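Local coordinates for Vv2_1132 (Vibrio vulnificus CMCP6, PDB 5Y9S), which probably regulates transcription as a tetrameric LysR-type regulator, pairing a helix-turn-helix DNA-binding domain with an effector-sensing regulatory domain, at residues 200-206 against 226-232; 185-190 against 242-247; 235-239 against 250-256. All blocks are in the same frame, centred on the assembly; numbering follows the deposited sequence.

Contact 1 (200-206 against 226-232); sequences IPYLSYS and LKPVFET
The apolar centre lies on both faces of a parallel strand pair. On one face I200 CD1 meets L226 CD2 at 4.0 Å and Y202 CB meets L226 CB at 3.7 Å; Y202 (chi1 t) sets its ring so that L226 CD1 lies over one face of it. On the other face P201 CB packs on V229 CG1 at 3.7 Å, and L203 (chi1 m, chi2 t) brings CD2 to 3.9 Å from V229 CG2 and 4.0 Å from F230 CB. Both segments are extended, pairing I200 with L226, P201 with K227 and Y202 with P228. A beta bulge then shifts the register by one, so that L203 faces F230, S204 faces E231 and Y205 faces T232; V229, at phi/psi -105/-9, is the extra residue. These are the two strands of a beta-alpha-beta unit whose helix 210-220 packs on Y202 and L226, consistent with the periplasmic-binding-protein-like fold of LysR effector domains. The segment axes approach to 4.3 Å at 53°, a strong twist. Backbone bonds alternate between strands: K227 N to I200 O (2.9 Å), Y202 N to K227 O (2.9 Å), V229 N to Y202 O (3.0 Å), S204 N to F230 O (2.9 Å), T232 N to S204 O (3.1 Å) and S206 N to T232 O (2.9 Å). S204 OG adds a weak bond to F230 O at 3.4 Å. At the polar edge E231 OE1 forms a salt bridge with K96 of the second subunit, whose strand continues the sheet in parallel alongside F230-T232.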
loop_
_atom_site.group_PDB
_atom_site.type_symbol
_atom_site.label_atom_id
_atom_site.label_comp_id
_atom_site.label_asym_id
_atom_site.label_seq_id
_atom_site.Cartn_x
_atom_site.Cartn_y
_atom_site.Cartn_z
ATOM N N ILE D 200 -40.347 -1.035 30.612
ATOM C CA ILE D 200 -39.549 -2.220 30.915
ATOM C C ILE D 200 -38.187 -2.060 30.261
ATOM O O ILE D 200 -38.124 -1.798 29.054
ATOM C CB ILE D 200 -40.224 -3.504 30.410
ATOM C CG1 ILE D 200 -41.744 -3.386 30.530
ATOM C CG2 ILE D 200 -39.681 -4.690 31.161
ATOM C CD1 ILE D 200 -42.496 -4.541 29.909
ATOM N N PRO D 201 -37.094 -2.223 30.997
ATOM C CA PRO D 201 -35.778 -2.212 30.357
ATOM C C PRO D 201 -35.668 -3.379 29.389
ATOM O O PRO D 201 -36.076 -4.504 29.690
ATOM C CB PRO D 201 -34.802 -2.353 31.531
ATOM C CG PRO D 201 -35.624 -2.129 32.774
ATOM C CD PRO D 201 -37.010 -2.547 32.428
ATOM N N TYR D 202 -35.120 -3.096 28.211
ATOM C CA TYR D 202 -35.145 -4.023 27.090
ATOM C C TYR D 202 -33.715 -4.313 26.669
ATOM O O TYR D 202 -32.961 -3.383 26.364
ATOM C CB TYR D 202 -35.957 -3.432 25.936
ATOM C CG TYR D 202 -35.881 -4.210 24.642
ATOM C CD1 TYR D 202 -35.933 -5.603 24.628
ATOM C CD2 TYR D 202 -35.778 -3.550 23.431
ATOM C CE1 TYR D 202 -35.868 -6.316 23.435
ATOM C CE2 TYR D 202 -35.724 -4.251 22.232
ATOM C CZ TYR D 202 -35.763 -5.629 22.244
ATOM O OH TYR D 202 -35.696 -6.311 21.050
ATOM N N LEU D 203 -33.340 -5.600 26.668
ATOM C CA LEU D 203 -32.013 -6.053 26.241
ATOM C C LEU D 203 -32.141 -6.606 24.823
ATOM O O LEU D 203 -32.705 -7.685 24.626
ATOM C CB LEU D 203 -31.456 -7.113 27.192
ATOM C CG LEU D 203 -31.678 -6.928 28.695
ATOM C CD1 LEU D 203 -31.676 -8.286 29.421
ATOM C CD2 LEU D 203 -30.613 -6.019 29.276
ATOM N N SER D 204 -31.609 -5.879 23.846
ATOM C CA SER D 204 -31.986 -6.042 22.448
ATOM C C SER D 204 -30.807 -6.488 21.586
ATOM O O SER D 204 -29.638 -6.427 21.988
ATOM C CB SER D 204 -32.532 -4.730 21.889
ATOM O OG SER D 204 -31.474 -3.800 21.752
ATOM N N TYR D 205 -31.129 -6.911 20.365
ATOM C CA TYR D 205 -30.113 -7.290 19.394
ATOM C C TYR D 205 -29.736 -6.097 18.528
ATOM O O TYR D 205 -30.544 -5.199 18.286
ATOM C CB TYR D 205 -30.609 -8.413 18.501
ATOM C CG TYR D 205 -30.785 -9.752 19.181
ATOM C CD1 TYR D 205 -29.741 -10.653 19.240
ATOM C CD2 TYR D 205 -32.024 -10.140 19.697
ATOM C CE1 TYR D 205 -29.891 -11.898 19.825
ATOM C CE2 TYR D 205 -32.189 -11.370 20.284
ATOM C CZ TYR D 205 -31.122 -12.248 20.343
ATOM O OH TYR D 205 -31.277 -13.478 20.929
ATOM N N SER D 206 -28.488 -6.083 18.082
ATOM C CA SER D 206 -28.049 -5.091 17.106
ATOM C C SER D 206 -28.875 -5.199 15.831
ATOM O O SER D 206 -29.337 -6.278 15.448
ATOM C CB SER D 206 -26.572 -5.290 16.792
ATOM O OG SER D 206 -25.851 -5.408 18.009
ATOM N N LEU D 226 -40.954 -0.757 25.809
ATOM C CA LEU D 226 -39.622 -1.315 25.995
ATOM C C LEU D 226 -38.578 -0.222 25.801
ATOM O O LEU D 226 -38.441 0.324 24.701
ATOM C CB LEU D 226 -39.379 -2.468 25.023
ATOM C CG LEU D 226 -40.465 -3.541 24.998
ATOM C CD1 LEU D 226 -40.149 -4.595 23.957
ATOM C CD2 LEU D 226 -40.621 -4.171 26.377
ATOM N N LYS D 227 -37.832 0.082 26.865
ATOM C CA LYS D 227 -36.762 1.061 26.783
ATOM C C LYS D 227 -35.429 0.348 26.584
ATOM O O LYS D 227 -34.936 -0.295 27.522
ATOM C CB LYS D 227 -36.728 1.922 28.044
ATOM C CG LYS D 227 -35.439 2.704 28.243
ATOM C CD LYS D 227 -35.360 3.235 29.666
ATOM C CE LYS D 227 -33.975 3.060 30.279
ATOM N NZ LYS D 227 -34.055 2.545 31.692
ATOM N N PRO D 228 -34.811 0.436 25.396
ATOM C CA PRO D 228 -33.504 -0.199 25.176
ATOM C C PRO D 228 -32.410 0.273 26.114
ATOM O O PRO D 228 -31.950 1.410 26.016
ATOM C CB PRO D 228 -33.170 0.186 23.728
ATOM C CG PRO D 228 -33.996 1.344 23.444
ATOM C CD PRO D 228 -35.284 1.112 24.182
ATOM N N VAL D 229 -31.959 -0.607 27.002
ATOM C CA VAL D 229 -30.850 -0.305 27.902
ATOM C C VAL D 229 -29.556 -0.980 27.496
ATOM O O VAL D 229 -28.511 -0.685 28.100
ATOM C CB VAL D 229 -31.186 -0.686 29.362
ATOM C CG1 VAL D 229 -32.521 -0.096 29.783
ATOM C CG2 VAL D 229 -31.208 -2.190 29.512
ATOM N N PHE D 230 -29.575 -1.884 26.517
ATOM C CA PHE D 230 -28.372 -2.655 26.223
ATOM C C PHE D 230 -28.562 -3.376 24.888
ATOM O O PHE D 230 -29.669 -3.829 24.578
ATOM C CB PHE D 230 -28.086 -3.633 27.381
ATOM C CG PHE D 230 -27.062 -4.677 27.072
ATOM C CD1 PHE D 230 -25.730 -4.482 27.407
ATOM C CD2 PHE D 230 -27.437 -5.885 26.497
ATOM C CE1 PHE D 230 -24.769 -5.475 27.131
ATOM C CE2 PHE D 230 -26.490 -6.863 26.207
ATOM C CZ PHE D 230 -25.150 -6.658 26.540
ATOM N N GLU D 231 -27.479 -3.469 24.111
ATOM C CA GLU D 231 -27.496 -3.879 22.711
ATOM C C GLU D 231 -26.351 -4.853 22.460
ATOM O O GLU D 231 -25.242 -4.626 22.949
ATOM C CB GLU D 231 -27.337 -2.629 21.818
ATOM C CG GLU D 231 -27.806 -2.720 20.374
ATOM C CD GLU D 231 -27.071 -1.735 19.495
ATOM O OE1 GLU D 231 -26.994 -0.552 19.875
ATOM O OE2 GLU D 231 -26.542 -2.145 18.448
ATOM N N THR D 232 -26.579 -5.912 21.675
ATOM C CA THR D 232 -25.474 -6.827 21.379
ATOM C C THR D 232 -25.816 -7.702 20.178
ATOM O O THR D 232 -26.977 -7.845 19.796
ATOM C CB THR D 232 -25.136 -7.728 22.570
ATOM O OG1 THR D 232 -23.985 -8.516 22.259
ATOM C CG2 THR D 232 -26.279 -8.678 22.840
#

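Contact 2 (185-190 against 242-247); sequences VVAPRL and AIGGAG
Segment 185-190 leaves its strand after V186 and turns at 188-190, where phi/psi become helical; L190 N makes a weak bond to A187 O at 3.1 Å. Segment 242-247 holds the last two residues of helix 235-243 (A242, I243) and its exit: G244 (-76/8) leaves helical geometry, G245 takes positive phi (75/19) and G247 lies at 146/-170. The closest CA pairs are V186 with A242 at 5.7 Å and A187 with G245 at 5.1 Å. The helix ends in a Schellman motif with G245 as C-prime residue, its N bonded to A242 O at 2.9 Å and A246 N to M241 O. At G245 the positive phi already suits glycine, and a CB there would also come within 2.6 Å of R189 CZ as modelled; at G247 the backbone angles would jam a CB against the preceding carbonyl O. In the regulatory domain this contact thus joins the end of strand 172-186 to the C-terminus of helix 235-243. A187 points its CB at the helix end, 3.3 Å from A242 O, 3.4 Å from I243 O and 3.8 Å from G245 CA. One water bridges the backbones, accepting from A187 N (3.0 Å) and donating to A242 O (2.6 Å) and G247 O (2.8 Å). L190 (chi1 -105°) places CD1 3.2 Å from G245 O, and V185 CG2 loosely meets A242 CB at 4.4 Å. R189 reaches over the turn with one guanidinium face over G245 CA, R189 CZ lying 4.1 Å from that CA, and R189 NH2 gives a weak bond to G244 O at 3.3 Å.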
loop_
_atom_site.group_PDB
_atom_site.type_symbol
_atom_site.label_atom_id
_atom_site.label_comp_id
_atom_site.label_asym_id
_atom_site.label_seq_id
_atom_site.Cartn_x
_atom_site.Cartn_y
_atom_site.Cartn_z
ATOM N N VAL D 185 -37.546 -13.548 28.186
ATOM C CA VAL D 185 -37.131 -14.082 29.477
ATOM C C VAL D 185 -36.748 -12.943 30.409
ATOM O O VAL D 185 -36.397 -11.840 29.975
ATOM C CB VAL D 185 -35.948 -15.064 29.365
ATOM C CG1 VAL D 185 -36.378 -16.347 28.639
ATOM C CG2 VAL D 185 -34.751 -14.369 28.700
ATOM N N VAL D 186 -36.789 -13.247 31.711
ATOM C CA VAL D 186 -36.544 -12.259 32.756
ATOM C C VAL D 186 -36.071 -12.986 34.004
ATOM O O VAL D 186 -36.414 -14.149 34.231
ATOM C CB VAL D 186 -37.819 -11.418 33.029
ATOM C CG1 VAL D 186 -38.886 -12.258 33.665
ATOM C CG2 VAL D 186 -37.498 -10.216 33.886
ATOM N N ALA D 187 -35.276 -12.295 34.819
ATOM C CA ALA D 187 -34.868 -12.868 36.092
ATOM C C ALA D 187 -36.092 -12.997 37.002
ATOM O O ALA D 187 -37.004 -12.166 36.937
ATOM C CB ALA D 187 -33.786 -12.010 36.753
ATOM N N PRO D 188 -36.161 -14.045 37.825
ATOM C CA PRO D 188 -37.378 -14.257 38.628
ATOM C C PRO D 188 -37.735 -13.086 39.522
ATOM O O PRO D 188 -38.923 -12.794 39.707
ATOM C CB PRO D 188 -37.035 -15.511 39.441
ATOM C CG PRO D 188 -36.060 -16.248 38.574
ATOM C CD PRO D 188 -35.224 -15.178 37.931
ATOM N N ARG D 189 -36.743 -12.389 40.074
ATOM C CA ARG D 189 -37.072 -11.319 41.010
ATOM C C ARG D 189 -37.862 -10.199 40.331
ATOM O O ARG D 189 -38.767 -9.618 40.943
ATOM C CB ARG D 189 -35.791 -10.804 41.666
ATOM C CG ARG D 189 -35.242 -9.549 41.079
ATOM C CD ARG D 189 -33.732 -9.526 41.135
ATOM N NE ARG D 189 -33.255 -8.217 40.723
ATOM C CZ ARG D 189 -32.023 -7.977 40.298
ATOM N NH1 ARG D 189 -31.679 -6.745 39.929
ATOM N NH2 ARG D 189 -31.136 -8.968 40.244
ATOM N N LEU D 190 -37.582 -9.936 39.054
ATOM C CA LEU D 190 -38.207 -8.881 38.270
ATOM C C LEU D 190 -39.583 -9.241 37.726
ATOM O O LEU D 190 -40.225 -8.371 37.120
ATOM C CB LEU D 190 -37.318 -8.529 37.089
ATOM C CG LEU D 190 -36.534 -7.235 37.185
ATOM C CD1 LEU D 190 -35.863 -6.982 35.867
ATOM C CD2 LEU D 190 -37.486 -6.119 37.521
ATOM N N ALA D 242 -29.753 -10.749 31.383
ATOM C CA ALA D 242 -31.096 -11.009 31.884
ATOM C C ALA D 242 -31.044 -11.702 33.241
ATOM O O ALA D 242 -31.850 -11.401 34.134
ATOM C CB ALA D 242 -31.883 -11.830 30.869
ATOM N N ILE D 243 -30.086 -12.617 33.421
ATOM C CA ILE D 243 -29.980 -13.320 34.702
ATOM C C ILE D 243 -29.788 -12.319 35.827
ATOM O O ILE D 243 -30.372 -12.455 36.908
ATOM C CB ILE D 243 -28.825 -14.338 34.670
ATOM C CG1 ILE D 243 -29.131 -15.514 33.750
ATOM C CG2 ILE D 243 -28.489 -14.826 36.081
ATOM C CD1 ILE D 243 -27.988 -16.527 33.727
ATOM N N GLY D 244 -28.964 -11.297 35.584
ATOM C CA GLY D 244 -28.709 -10.245 36.539
ATOM C C GLY D 244 -29.818 -9.233 36.671
ATOM O O GLY D 244 -29.631 -8.222 37.350
ATOM N N GLY D 245 -30.970 -9.468 36.053
ATOM C CA GLY D 245 -32.104 -8.586 36.251
ATOM C C GLY D 245 -32.026 -7.250 35.545
ATOM O O GLY D 245 -32.752 -6.329 35.924
ATOM N N ALA D 246 -31.177 -7.112 34.521
ATOM C CA ALA D 246 -31.061 -5.841 33.830
ATOM C C ALA D 246 -32.249 -5.541 32.921
ATOM O O ALA D 246 -32.333 -4.433 32.379
ATOM C CB ALA D 246 -29.762 -5.820 33.035
ATOM N N GLY D 247 -33.181 -6.465 32.762
ATOM C CA GLY D 247 -34.319 -6.230 31.903
ATOM C C GLY D 247 -34.738 -7.514 31.218
ATOM O O GLY D 247 -34.256 -8.598 31.536
HETATM O O HOH W 1 -33.879 -9.750 34.005
#

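Contact 3 (235-239 against 250-256); sequences SESLV and WVPMHVI
Here helix 235-243 packs against strand 248-252 and the turn beyond it, a helix-on-sheet contact within the LysR regulatory domain. The axes of helix 235-239 and strand 250-252 pass 8.8 Å apart at 125°, and L238, V239, V251 and V255 all point their CA-to-CB bonds toward the other segment. S235 starts the first turn, closed by V239 N to S235 O at 3.0 Å. Its CB lies 4.2 Å from V255 CG2 and its OG 3.8 Å from P252 CD; that hydroxyl is hydrogen-bonded to the Y205 OH of the neighbouring strand. E236 and S237 instead contact the second subunit, with E236 OE1 bonded to NE2 of its H107 and S237 OG to O of its A110. L238 (chi1 m, chi2 t) sets CB 4.1 Å from V251 CG1 and CD1 4.4 Å from W250 O. V239 (chi1 t) fills the pocket made by the strand and the bend after it, where V255 N bonds P252 O at 3.2 Å and I256 N bonds M253 O at 3.0 Å, leaving I256 as N-cap of the next helix. The CG2 of V239 touches three side chains there: V251 CG1 at 4.3 Å, V255 CG1 at 3.8 Å and I256 CG2 at 3.7 Å.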
loop_
_atom_site.group_PDB
_atom_site.type_symbol
_atom_site.label_atom_id
_atom_site.label_comp_id
_atom_site.label_asym_id
_atom_site.label_seq_id
_atom_site.Cartn_x
_atom_site.Cartn_y
_atom_site.Cartn_z
ATOM N N SER D 235 -26.462 -13.559 21.603
ATOM C CA SER D 235 -27.520 -14.100 22.453
ATOM C C SER D 235 -27.010 -14.382 23.854
ATOM O O SER D 235 -27.665 -14.046 24.850
ATOM C CB SER D 235 -28.092 -15.377 21.825
ATOM O OG SER D 235 -29.096 -15.034 20.889
ATOM N N GLU D 236 -25.816 -14.963 23.950
ATOM C CA GLU D 236 -25.275 -15.379 25.235
ATOM C C GLU D 236 -25.020 -14.200 26.158
ATOM O O GLU D 236 -25.014 -14.376 27.379
ATOM C CB GLU D 236 -23.987 -16.183 25.023
ATOM C CG GLU D 236 -24.026 -17.117 23.780
ATOM C CD GLU D 236 -23.808 -16.377 22.448
ATOM O OE1 GLU D 236 -22.722 -15.824 22.228
ATOM O OE2 GLU D 236 -24.754 -16.310 21.635
ATOM N N SER D 237 -24.823 -13.003 25.604
ATOM C CA SER D 237 -24.652 -11.811 26.433
ATOM C C SER D 237 -25.988 -11.330 26.964
ATOM O O SER D 237 -26.083 -10.938 28.131
ATOM C CB SER D 237 -23.991 -10.682 25.640
ATOM O OG SER D 237 -22.608 -10.874 25.593
ATOM N N LEU D 238 -27.014 -11.322 26.104
ATOM C CA LEU D 238 -28.346 -11.011 26.583
ATOM C C LEU D 238 -28.682 -11.882 27.781
ATOM O O LEU D 238 -29.158 -11.383 28.810
ATOM C CB LEU D 238 -29.375 -11.210 25.475
ATOM C CG LEU D 238 -29.173 -10.265 24.302
ATOM C CD1 LEU D 238 -30.044 -10.732 23.163
ATOM C CD2 LEU D 238 -29.472 -8.822 24.674
ATOM N N VAL D 239 -28.368 -13.179 27.683
ATOM C CA VAL D 239 -28.725 -14.118 28.740
ATOM C C VAL D 239 -28.036 -13.741 30.053
ATOM O O VAL D 239 -28.680 -13.680 31.103
ATOM C CB VAL D 239 -28.400 -15.558 28.303
ATOM C CG1 VAL D 239 -28.376 -16.502 29.521
ATOM C CG2 VAL D 239 -29.436 -16.013 27.274
ATOM N N TRP D 250 -35.526 -11.075 24.486
ATOM C CA TRP D 250 -36.094 -12.108 23.620
ATOM C C TRP D 250 -34.935 -12.955 23.099
ATOM O O TRP D 250 -34.026 -12.435 22.440
ATOM C CB TRP D 250 -36.899 -11.501 22.460
ATOM C CG TRP D 250 -38.393 -11.295 22.777
ATOM C CD1 TRP D 250 -39.448 -12.065 22.352
ATOM C CD2 TRP D 250 -38.961 -10.264 23.596
ATOM N NE1 TRP D 250 -40.627 -11.576 22.869
ATOM C CE2 TRP D 250 -40.355 -10.465 23.623
ATOM C CE3 TRP D 250 -38.424 -9.191 24.309
ATOM C CZ2 TRP D 250 -41.217 -9.632 24.339
ATOM C CZ3 TRP D 250 -39.287 -8.354 25.019
ATOM C CH2 TRP D 250 -40.656 -8.584 25.032
ATOM N N VAL D 251 -34.956 -14.246 23.420
ATOM C CA VAL D 251 -33.847 -15.147 23.097
ATOM C C VAL D 251 -34.401 -16.484 22.644
ATOM O O VAL D 251 -35.479 -16.928 23.066
ATOM C CB VAL D 251 -32.908 -15.371 24.303
ATOM C CG1 VAL D 251 -32.222 -14.080 24.710
ATOM C CG2 VAL D 251 -33.671 -16.006 25.481
ATOM N N PRO D 252 -33.663 -17.153 21.769
ATOM C CA PRO D 252 -34.077 -18.484 21.315
ATOM C C PRO D 252 -34.095 -19.467 22.473
ATOM O O PRO D 252 -33.251 -19.407 23.367
ATOM C CB PRO D 252 -33.003 -18.852 20.283
ATOM C CG PRO D 252 -32.488 -17.546 19.807
ATOM C CD PRO D 252 -32.547 -16.615 20.980
ATOM N N MET D 253 -35.077 -20.374 22.452
ATOM C CA MET D 253 -35.160 -21.372 23.514
ATOM C C MET D 253 -33.855 -22.129 23.679
ATOM O O MET D 253 -33.445 -22.407 24.803
ATOM C CB MET D 253 -36.297 -22.380 23.258
ATOM C CG MET D 253 -37.683 -21.921 23.656
ATOM S SD MET D 253 -37.845 -21.847 25.440
ATOM C CE MET D 253 -37.580 -23.523 25.961
ATOM N N HIS D 254 -33.176 -22.471 22.580
ATOM C CA HIS D 254 -32.050 -23.392 22.723
ATOM C C HIS D 254 -30.872 -22.780 23.476
ATOM O O HIS D 254 -29.975 -23.514 23.915
ATOM C CB HIS D 254 -31.590 -23.903 21.348
ATOM C CG HIS D 254 -30.715 -22.947 20.604
ATOM N ND1 HIS D 254 -31.207 -22.036 19.695
ATOM C CD2 HIS D 254 -29.375 -22.762 20.637
ATOM C CE1 HIS D 254 -30.204 -21.333 19.193
ATOM N NE2 HIS D 254 -29.082 -21.749 19.754
ATOM N N VAL D 255 -30.867 -21.457 23.656
ATOM C CA VAL D 255 -29.785 -20.798 24.380
ATOM C C VAL D 255 -30.004 -20.799 25.888
ATOM O O VAL D 255 -29.043 -20.594 26.639
ATOM C CB VAL D 255 -29.612 -19.371 23.814
ATOM C CG1 VAL D 255 -28.613 -18.572 24.600
ATOM C CG2 VAL D 255 -29.166 -19.451 22.360
ATOM N N ILE D 256 -31.217 -21.099 26.365
ATOM C CA ILE D 256 -31.549 -20.945 27.775
ATOM C C ILE D 256 -31.996 -22.253 28.417
ATOM O O ILE D 256 -32.599 -22.232 29.492
ATOM C CB ILE D 256 -32.630 -19.868 27.972
ATOM C CG1 ILE D 256 -33.828 -20.196 27.089
ATOM C CG2 ILE D 256 -32.093 -18.516 27.619
ATOM C CD1 ILE D 256 -35.080 -19.371 27.373
#

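In the fold
All three contacts lie in the regulatory domain, on the same side of the chain's centre, with centres 12 to 13 Å apart. Contact 1 closes before contact 3 opens along the chain and falls wholly between the segments of contact 2, whereas contacts 2 and 3 alternate. Helix 235-243 serves contacts 2 and 3 and follows directly on strand 225-232 of contact 1; strands 172-186, 248-252, 199-205 and 225-232 stand side by side in one sheet. Direct touches join the sites: L203 CD1 to G247 O at 3.4 Å, Y205 CZ to L238 CD1 at 3.4 Å, and V185 CG1 to I256 CD1 at 3.5 Å. Contacts 1 and 3 also meet the second subunit, tying this core to the assembly.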